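PDB 6OFT: probable zinc protease PqqL from Escherichia coli, which probably acts as a zinc-dependent endopeptidase of the M16 family in the periplasm, this chain being the first half of the protein. Local coordinates for residues L259-M265 with Y317-R323; V284-N288 with T307-V311. All coordinates share one frame; numbering follows the deposited sequence.

Contact 1 of 2, residues L259-M265 with Y317-R323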
loop_
_atom_site.group_PDB
_atom_site.type_symbol
_atom_site.label_atom_id
_atom_site.label_comp_id
_atom_site.label_asym_id
_atom_site.label_seq_id
_atom_site.Cartn_x
_atom_site.Cartn_y
_atom_site.Cartn_z
ATOM N N LEU A 259 15.509 -2.358 12.964
ATOM C CA LEU A 259 16.496 -1.818 11.999
ATOM C C LEU A 259 15.777 -1.686 10.649
ATOM O O LEU A 259 15.209 -2.671 10.224
ATOM C CB LEU A 259 17.700 -2.741 11.876
ATOM C CG LEU A 259 18.693 -2.377 10.777
ATOM C CD1 LEU A 259 19.224 -0.976 10.956
ATOM C CD2 LEU A 259 19.845 -3.355 10.723
ATOM N N TYR A 260 15.753 -0.501 10.072
ATOM C CA TYR A 260 15.110 -0.214 8.795
ATOM C C TYR A 260 16.160 0.072 7.738
ATOM O O TYR A 260 17.076 0.855 7.982
ATOM C CB TYR A 260 14.233 1.041 8.914
ATOM C CG TYR A 260 12.909 0.866 9.629
ATOM C CD1 TYR A 260 12.847 0.814 11.020
ATOM C CD2 TYR A 260 11.707 0.866 8.923
ATOM C CE1 TYR A 260 11.628 0.703 11.688
ATOM C CE2 TYR A 260 10.480 0.744 9.581
ATOM C CZ TYR A 260 10.449 0.629 10.962
ATOM O OH TYR A 260 9.247 0.499 11.617
ATOM N N TYR A 261 16.009 -0.547 6.599
ATOM C CA TYR A 261 16.854 -0.294 5.414
ATOM C C TYR A 261 15.945 0.344 4.353
ATOM O O TYR A 261 14.792 -0.002 4.334
ATOM C CB TYR A 261 17.482 -1.581 4.885
ATOM C CG TYR A 261 18.600 -2.165 5.705
ATOM C CD1 TYR A 261 19.873 -1.638 5.661
ATOM C CD2 TYR A 261 18.393 -3.260 6.514
ATOM C CE1 TYR A 261 20.911 -2.165 6.398
ATOM C CE2 TYR A 261 19.420 -3.806 7.256
ATOM C CZ TYR A 261 20.682 -3.252 7.206
ATOM O OH TYR A 261 21.711 -3.765 7.923
ATOM N N ARG A 262 16.427 1.253 3.541
ATOM C CA ARG A 262 15.631 1.867 2.479
ATOM C C ARG A 262 16.313 1.509 1.169
ATOM O O ARG A 262 17.532 1.596 1.065
ATOM C CB ARG A 262 15.495 3.393 2.637
ATOM C CG ARG A 262 14.903 3.870 3.976
ATOM C CD ARG A 262 14.462 5.333 3.926
ATOM N NE ARG A 262 15.423 6.178 3.209
ATOM C CZ ARG A 262 15.095 7.186 2.407
ATOM N NH1 ARG A 262 13.818 7.520 2.237
ATOM N NH2 ARG A 262 16.036 7.874 1.777
ATOM N N LEU A 263 15.537 1.074 0.183
ATOM C CA LEU A 263 16.122 0.627 -1.093
ATOM C C LEU A 263 15.136 0.766 -2.258
ATOM O O LEU A 263 13.926 0.759 -2.009
ATOM C CB LEU A 263 16.595 -0.851 -0.965
ATOM C CG LEU A 263 15.529 -1.930 -0.669
ATOM C CD1 LEU A 263 15.940 -3.261 -1.240
ATOM C CD2 LEU A 263 15.274 -2.082 0.834
ATOM N N PRO A 264 15.611 0.793 -3.528
ATOM C CA PRO A 264 14.666 0.864 -4.658
ATOM C C PRO A 264 13.669 -0.282 -4.676
ATOM O O PRO A 264 13.965 -1.392 -4.207
ATOM C CB PRO A 264 15.582 0.808 -5.891
ATOM C CG PRO A 264 16.885 1.354 -5.412
ATOM C CD PRO A 264 17.013 0.821 -4.010
ATOM N N MET A 265 12.468 -0.000 -5.172
ATOM C CA MET A 265 11.443 -1.021 -5.285
ATOM C C MET A 265 11.237 -1.322 -6.761
ATOM O O MET A 265 10.888 -0.416 -7.518
ATOM C CB MET A 265 10.133 -0.571 -4.637
ATOM C CG MET A 265 9.051 -1.624 -4.719
ATOM S SD MET A 265 7.669 -1.195 -3.687
ATOM C CE MET A 265 7.629 -2.623 -2.606
ATOM N N TYR A 317 10.315 3.223 -4.405
ATOM C CA TYR A 317 11.092 2.873 -3.227
ATOM C C TYR A 317 10.372 2.124 -2.139
ATOM O O TYR A 317 9.170 2.289 -1.931
ATOM C CB TYR A 317 11.695 4.165 -2.625
ATOM C CG TYR A 317 13.208 4.245 -2.679
ATOM C CD1 TYR A 317 13.873 4.433 -3.890
ATOM C CD2 TYR A 317 13.969 4.210 -1.515
ATOM C CE1 TYR A 317 15.259 4.577 -3.940
ATOM C CE2 TYR A 317 15.355 4.345 -1.551
ATOM C CZ TYR A 317 15.997 4.518 -2.768
ATOM O OH TYR A 317 17.367 4.650 -2.815
ATOM N N GLN A 318 11.155 1.345 -1.389
ATOM C CA GLN A 318 10.676 0.540 -0.279
ATOM C C GLN A 318 11.604 0.574 0.937
ATOM O O GLN A 318 12.779 0.955 0.850
ATOM C CB GLN A 318 10.507 -0.920 -0.736
ATOM C CG GLN A 318 11.818 -1.669 -1.030
ATOM C CD GLN A 318 11.581 -3.065 -1.529
ATOM O OE1 GLN A 318 10.783 -3.807 -0.969
ATOM N NE2 GLN A 318 12.276 -3.464 -2.585
ATOM N N SER A 319 11.070 0.111 2.056
ATOM C CA SER A 319 11.846 -0.111 3.255
ATOM C C SER A 319 11.687 -1.539 3.696
ATOM O O SER A 319 10.576 -2.076 3.721
ATOM C CB SER A 319 11.459 0.828 4.386
ATOM O OG SER A 319 12.355 0.627 5.470
ATOM N N LEU A 320 12.808 -2.158 4.037
ATOM C CA LEU A 320 12.848 -3.492 4.607
ATOM C C LEU A 320 13.283 -3.310 6.054
ATOM O O LEU A 320 14.368 -2.782 6.307
ATOM C CB LEU A 320 13.850 -4.373 3.853
ATOM C CG LEU A 320 13.304 -5.447 2.928
ATOM C CD1 LEU A 320 12.737 -4.845 1.667
ATOM C CD2 LEU A 320 14.406 -6.393 2.530
ATOM N N PHE A 321 12.420 -3.688 7.009
ATOM C CA PHE A 321 12.775 -3.583 8.423
ATOM C C PHE A 321 12.787 -4.925 9.159
ATOM O O PHE A 321 12.057 -5.849 8.794
ATOM C CB PHE A 321 11.908 -2.562 9.166
ATOM C CG PHE A 321 10.434 -2.860 9.283
ATOM C CD1 PHE A 321 9.935 -3.556 10.378
ATOM C CD2 PHE A 321 9.533 -2.390 8.331
ATOM C CE1 PHE A 321 8.569 -3.826 10.492
ATOM C CE2 PHE A 321 8.165 -2.638 8.460
ATOM C CZ PHE A 321 7.690 -3.335 9.551
ATOM N N PHE A 322 13.583 -5.003 10.230
ATOM C CA PHE A 322 13.708 -6.191 11.078
ATOM C C PHE A 322 13.425 -5.745 12.496
ATOM O O PHE A 322 14.157 -4.928 13.043
ATOM C CB PHE A 322 15.099 -6.829 10.933
ATOM C CG PHE A 322 15.440 -7.189 9.504
ATOM C CD1 PHE A 322 16.125 -6.293 8.687
ATOM C CD2 PHE A 322 15.069 -8.416 8.971
ATOM C CE1 PHE A 322 16.411 -6.609 7.356
ATOM C CE2 PHE A 322 15.360 -8.740 7.639
ATOM C CZ PHE A 322 16.032 -7.836 6.841
ATOM N N ARG A 323 12.322 -6.239 13.066
ATOM C CA ARG A 323 11.857 -5.850 14.390
ATOM C C ARG A 323 11.794 -6.991 15.393
ATOM O O ARG A 323 11.423 -8.107 15.037
ATOM C CB ARG A 323 10.487 -5.158 14.259
ATOM C CG ARG A 323 9.881 -4.672 15.586
ATOM C CD ARG A 323 8.521 -4.033 15.394
ATOM N NE ARG A 323 8.579 -2.822 14.571
ATOM C CZ ARG A 323 8.981 -1.634 15.013
ATOM N NH1 ARG A 323 9.378 -1.487 16.272
ATOM N NH2 ARG A 323 8.993 -0.586 14.199
HETATM O O HOH W 1 18.447 4.279 -0.400
#
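The carbonyl oxygen of Tyr-261 is gripped twice from the other strand: Leu-320 N donates at 2.9 Å to Tyr-261 O, and Ser-319 OG at 2.8 Å to the same Tyr-261 O. The two donors arrive from opposite faces of the carbonyl plane, the hydroxyl 39° out of it. With chi1 near trans, the Ser-319 hydroxyl reaches back to that carbonyl and lies in the plane of the Tyr-260 ring, at its edge.

Over one face of that ring lies Phe-321 CB, a CH-pi contact 3.5 Å from the Tyr-260 centroid. The two rings run near parallel but are slid apart, with little overlap. Tyr-260 OH takes a weak bond from Arg-323 NH2, whose salt bridge goes to Glu-433. Beyond the hydrogen-bonded pair Leu-263/Gln-318, the Gln-318 amide adds a straight side-chain bond (168°), NE2 to Pro-264 O at 3.1 Å. Tyr-317 lays a ring face over the Leu-263 to Pro-264 peptide, and a water joins its OH to Arg-262 O.

The pairing is antiparallel, with axes at 160°. Strands 256-264 and 317-326 are inner neighbours of a five-stranded sheet, flanked by 430-436 and 303-314; helix 148-160 touches the face bearing Tyr-260 and Ser-319.

Contact 2 of 2, residues V284-N288 with T307-V311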
loop_
_atom_site.group_PDB
_atom_site.type_symbol
_atom_site.label_atom_id
_atom_site.label_comp_id
_atom_site.label_asym_id
_atom_site.label_seq_id
_atom_site.Cartn_x
_atom_site.Cartn_y
_atom_site.Cartn_z
ATOM N N VAL A 284 12.884 -11.965 3.949
ATOM C CA VAL A 284 11.941 -11.485 4.968
ATOM C C VAL A 284 11.293 -12.699 5.649
ATOM O O VAL A 284 11.348 -12.807 6.881
ATOM C CB VAL A 284 10.911 -10.484 4.334
ATOM C CG1 VAL A 284 9.604 -10.403 5.121
ATOM C CG2 VAL A 284 11.521 -9.099 4.152
ATOM N N GLN A 285 10.746 -13.639 4.853
ATOM C CA GLN A 285 10.113 -14.842 5.389
ATOM C C GLN A 285 11.083 -15.730 6.177
ATOM O O GLN A 285 10.712 -16.228 7.238
ATOM C CB GLN A 285 9.406 -15.665 4.299
ATOM C CG GLN A 285 8.631 -16.862 4.894
ATOM C CD GLN A 285 7.685 -17.542 3.942
ATOM O OE1 GLN A 285 7.393 -17.042 2.850
ATOM N NE2 GLN A 285 7.172 -18.701 4.350
ATOM N N LEU A 286 12.309 -15.927 5.665
ATOM C CA LEU A 286 13.311 -16.765 6.325
ATOM C C LEU A 286 13.683 -16.208 7.702
ATOM O O LEU A 286 13.779 -16.976 8.660
ATOM C CB LEU A 286 14.536 -16.948 5.427
ATOM C CG LEU A 286 14.389 -17.932 4.255
ATOM C CD1 LEU A 286 15.402 -17.631 3.184
ATOM C CD2 LEU A 286 14.540 -19.378 4.711
ATOM N N PHE A 287 13.812 -14.863 7.811
ATOM C CA PHE A 287 14.085 -14.179 9.075
ATOM C C PHE A 287 12.945 -14.496 10.061
ATOM O O PHE A 287 13.210 -14.914 11.183
ATOM C CB PHE A 287 14.188 -12.656 8.855
ATOM C CG PHE A 287 14.501 -11.889 10.119
ATOM C CD1 PHE A 287 13.481 -11.495 10.987
ATOM C CD2 PHE A 287 15.811 -11.564 10.446
ATOM C CE1 PHE A 287 13.770 -10.780 12.150
ATOM C CE2 PHE A 287 16.099 -10.857 11.619
ATOM C CZ PHE A 287 15.076 -10.470 12.458
ATOM N N ASN A 288 11.682 -14.292 9.617
ATOM C CA ASN A 288 10.448 -14.543 10.373
ATOM C C ASN A 288 10.383 -15.973 10.863
ATOM O O ASN A 288 10.082 -16.201 12.033
ATOM C CB ASN A 288 9.206 -14.210 9.517
ATOM C CG ASN A 288 9.036 -12.731 9.303
ATOM O OD1 ASN A 288 9.656 -11.939 9.999
ATOM N ND2 ASN A 288 8.196 -12.318 8.346
ATOM N N THR A 307 9.103 -9.369 13.858
ATOM C CA THR A 307 8.842 -9.565 12.426
ATOM C C THR A 307 9.851 -8.854 11.516
ATOM O O THR A 307 10.569 -7.955 11.941
ATOM C CB THR A 307 7.378 -9.162 12.080
ATOM O OG1 THR A 307 7.037 -9.669 10.791
ATOM C CG2 THR A 307 7.145 -7.644 12.115
ATOM N N ALA A 308 9.877 -9.265 10.264
ATOM C CA ALA A 308 10.618 -8.653 9.178
ATOM C C ALA A 308 9.535 -8.358 8.146
ATOM O O ALA A 308 8.599 -9.154 7.979
ATOM C CB ALA A 308 11.651 -9.606 8.609
ATOM N N ARG A 309 9.616 -7.195 7.511
ATOM C CA ARG A 309 8.616 -6.779 6.539
ATOM C C ARG A 309 9.182 -5.783 5.562
ATOM O O ARG A 309 10.127 -5.054 5.879
ATOM C CB ARG A 309 7.430 -6.121 7.261
ATOM C CG ARG A 309 6.075 -6.694 6.879
ATOM C CD ARG A 309 4.931 -5.774 7.277
ATOM N NE ARG A 309 4.789 -5.649 8.730
ATOM C CZ ARG A 309 4.390 -4.543 9.351
ATOM N NH1 ARG A 309 4.094 -3.451 8.655
ATOM N NH2 ARG A 309 4.296 -4.515 10.674
ATOM N N SER A 310 8.571 -5.738 4.378
ATOM C CA SER A 310 8.860 -4.761 3.351
ATOM C C SER A 310 7.634 -3.852 3.258
ATOM O O SER A 310 6.504 -4.324 3.378
ATOM C CB SER A 310 9.158 -5.425 2.009
ATOM O OG SER A 310 8.059 -6.177 1.524
ATOM N N VAL A 311 7.859 -2.551 3.101
ATOM C CA VAL A 311 6.786 -1.562 2.959
ATOM C C VAL A 311 7.133 -0.584 1.831
ATOM O O VAL A 311 8.297 -0.208 1.694
ATOM C CB VAL A 311 6.423 -0.861 4.316
ATOM C CG1 VAL A 311 7.591 -0.054 4.891
ATOM C CG2 VAL A 311 5.164 0.004 4.198
#
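Helix 271-296 packs against an edge strand of the sheet in the second M16-type domain of this half-protein, and Asn-288 hydrogen-bonds to the strand backbone at Ala-308. The side-chain amide of Asn-288 uses both ends on one residue: its OD1 accepts from Ala-308 N at 2.7 Å, and its ND2 donates to Ala-308 O at 3.2 Å. The first bond is bent at hydrogen (135°), yet the donor lies in the carbonyl plane on a lone pair of OD1. The second is straighter, at 158°, and Ala-308 O sits close to the amide plane of Asn-288. Two bonds to one residue fix the rotation of the amide about its last torsion.

Segments 284-288 and 307-311 run antiparallel, 169° between directions, with axes 7.2 Å apart at closest. This is the alpha/beta layering of the M16 fold, a helix lying along an edge strand, on one face of the sheet, and the small Ala-308 side chain points at the helix. Phe-287 CD1 meets Ala-308 CB at 3.5 Å; with its CG anti to the backbone N, the Phe-287 ring also reaches Phe-322 on the adjacent strand 317-326 and several side chains of helix 331-348. One turn earlier, Val-284 presses CG1 against the strand backbone, 3.3 Å from Ala-308 O, and its CG1 lies 4.1 Å from Ala-308 CB. Thr-307 OG1 adds a weak bond to Ala-308 O, a second donor to the oxygen that Asn-288 holds. On the helix's far side, Gln-285 points away from the strand and bonds to Arg-362 of helix 352-371.

In the fold
The centres of contacts 1 and 2 lie about 10 Å apart, and both involve one five-stranded sheet. Along the chain the order is strand 256-264, helix 271-296, strand 303-314, strand 317-326, which nests contact 2 inside the loop closed by contact 1. Strands 303-314 and 317-326 are neighbours, and they join the contacts directly: Arg-323 N lies 2.7 Å from Thr-307 O and Ser-319 N 2.8 Å from Val-311 O, both probable hydrogen bonds. Both fall in the region matching the M16 inactive domain, away from the predicted zinc site; both are therefore structural contacts of that domain: one pairs inner strands, the other packs a helix on the edge strand.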